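PDB 3OOP: Lin2960 protein from Listeria innocua, which is of unknown function but is probably a MarR-type regulator that binds DNA and controls transcription. Local coordinates for residues Y7-E10 with I11-D14. Numbering follows the deposited sequence.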
loop_
_atom_site.group_PDB
_atom_site.type_symbol
_atom_site.label_atom_id
_atom_site.label_comp_id
_atom_site.label_asym_id
_atom_site.label_seq_id
_atom_site.Cartn_x
_atom_site.Cartn_y
_atom_site.Cartn_z
ATOM N N TYR A 7 -11.328 -1.953 10.498
ATOM C CA TYR A 7 -11.232 -0.519 10.206
ATOM C C TYR A 7 -9.857 -0.142 9.666
ATOM O O TYR A 7 -9.753 0.670 8.750
ATOM C CB TYR A 7 -11.535 0.350 11.430
ATOM C CG TYR A 7 -12.929 0.199 11.999
ATOM C CD1 TYR A 7 -14.062 0.455 11.219
ATOM C CD2 TYR A 7 -13.115 -0.177 13.329
ATOM C CE1 TYR A 7 -15.350 0.319 11.752
ATOM C CE2 TYR A 7 -14.394 -0.313 13.869
ATOM C CZ TYR A 7 -15.501 -0.065 13.076
ATOM O OH TYR A 7 -16.763 -0.197 13.616
ATOM N N TYR A 8 -8.804 -0.707 10.256
ATOM C CA TYR A 8 -7.458 -0.447 9.778
ATOM C C TYR A 8 -7.318 -0.914 8.324
ATOM O O TYR A 8 -6.760 -0.208 7.489
ATOM C CB TYR A 8 -6.420 -1.134 10.667
ATOM C CG TYR A 8 -5.012 -0.718 10.324
ATOM C CD1 TYR A 8 -4.385 0.315 11.019
ATOM C CD2 TYR A 8 -4.324 -1.320 9.264
ATOM C CE1 TYR A 8 -3.089 0.725 10.685
ATOM C CE2 TYR A 8 -3.038 -0.920 8.920
ATOM C CZ TYR A 8 -2.427 0.098 9.636
ATOM O OH TYR A 8 -1.151 0.497 9.301
ATOM N N ASP A 9 -7.830 -2.107 8.033
ATOM C CA ASP A 9 -7.736 -2.682 6.686
ATOM C C ASP A 9 -8.420 -1.815 5.626
ATOM O O ASP A 9 -7.902 -1.660 4.506
ATOM C CB ASP A 9 -8.289 -4.108 6.665
ATOM C CG ASP A 9 -7.374 -5.101 7.360
ATOM O OD1 ASP A 9 -6.230 -4.733 7.720
ATOM O OD2 ASP A 9 -7.806 -6.257 7.559
ATOM N N GLU A 10 -9.568 -1.244 5.984
ATOM C CA GLU A 10 -10.249 -0.304 5.106
ATOM C C GLU A 10 -9.359 0.922 4.843
ATOM O O GLU A 10 -9.266 1.399 3.700
ATOM C CB GLU A 10 -11.613 0.083 5.687
ATOM C CG GLU A 10 -12.638 -1.052 5.640
ATOM C CD GLU A 10 -13.828 -0.828 6.562
ATOM O OE1 GLU A 10 -14.601 -1.785 6.783
ATOM O OE2 GLU A 10 -13.991 0.297 7.076
ATOM N N ILE A 11 -8.685 1.407 5.889
ATOM C CA ILE A 11 -7.771 2.540 5.746
ATOM C C ILE A 11 -6.582 2.205 4.840
ATOM O O ILE A 11 -6.231 3.008 3.970
ATOM C CB ILE A 11 -7.262 3.067 7.105
ATOM C CG1 ILE A 11 -8.361 3.885 7.785
ATOM C CG2 ILE A 11 -6.027 3.937 6.894
ATOM C CD1 ILE A 11 -8.139 4.109 9.272
ATOM N N SER A 12 -5.947 1.050 5.038
ATOM C CA SER A 12 -4.834 0.691 4.164
ATOM C C SER A 12 -5.283 0.621 2.695
ATOM O O SER A 12 -4.572 1.112 1.810
ATOM C CB SER A 12 -4.114 -0.578 4.629
ATOM O OG SER A 12 -4.995 -1.677 4.700
ATOM N N PHE A 13 -6.462 0.066 2.429
ATOM C CA PHE A 13 -6.960 0.039 1.053
ATOM C C PHE A 13 -7.180 1.460 0.522
ATOM O O PHE A 13 -6.739 1.791 -0.578
ATOM C CB PHE A 13 -8.248 -0.777 0.956
ATOM C CG PHE A 13 -8.844 -0.799 -0.429
ATOM C CD1 PHE A 13 -8.349 -1.665 -1.393
ATOM C CD2 PHE A 13 -9.888 0.056 -0.769
ATOM C CE1 PHE A 13 -8.891 -1.689 -2.675
ATOM C CE2 PHE A 13 -10.442 0.043 -2.050
ATOM C CZ PHE A 13 -9.942 -0.830 -3.005
ATOM N N ASP A 14 -7.819 2.302 1.331
ATOM C CA ASP A 14 -8.156 3.657 0.922
ATOM C C ASP A 14 -6.931 4.567 0.736
ATOM O O ASP A 14 -6.923 5.412 -0.169
ATOM C CB ASP A 14 -9.122 4.297 1.927
ATOM C CG ASP A 14 -10.537 3.744 1.830
ATOM O OD1 ASP A 14 -10.833 2.930 0.924
ATOM O OD2 ASP A 14 -11.365 4.140 2.683
HETATM O O HOH W 1 -4.162 -3.662 6.373
#
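Asp-9 O accepts two hydrogen bonds within helix 2-29, from Phe-13 N at 3.1 Å and, in the Ser-12 conformer described here (a second is deposited), from Ser-12 OG at 2.9 Å, both donors reaching it from one face of its carbonyl plane. The amide bond is the regular helical one; the hydroxyl comes in at a steep C=O...OG angle of 111°. It can do so because OG stands between the backbone N and the carbonyl carbon of Ser-12 (chi1 58°), turned back toward the preceding turn. In this conformer one water donates to Asp-9 OD1 and to Ser-12 OG, 2.7 Å from each, linking carboxylate and hydroxyl, which are too far apart to bond directly. The same water lies at the edge of the Tyr-8 ring, in its plane, while Ser-12 CB approaches that ring obliquely, 4.4 Å from CE2. Tyr-8 itself is buried against Leu-135 and Ile-138 of helix 125-141, and its OH bonds to Val-15 O of the second subunit. Ile-11 CG1 comes within 3.6 Å of Tyr-7 O, beyond the oxygen, and Ile-11 packs on Phe-131 of its own chain and on Thr-132 of the second subunit, within the helical dimer interface characteristic of MarR proteins. One residue further on, Asp-14 N bonds to Glu-10 O at 2.9 Å. In this conformer the Ser-12 hydroxyl thus gives one bond to the backbone and takes one from the water, which probably eases the negative charge of Asp-9.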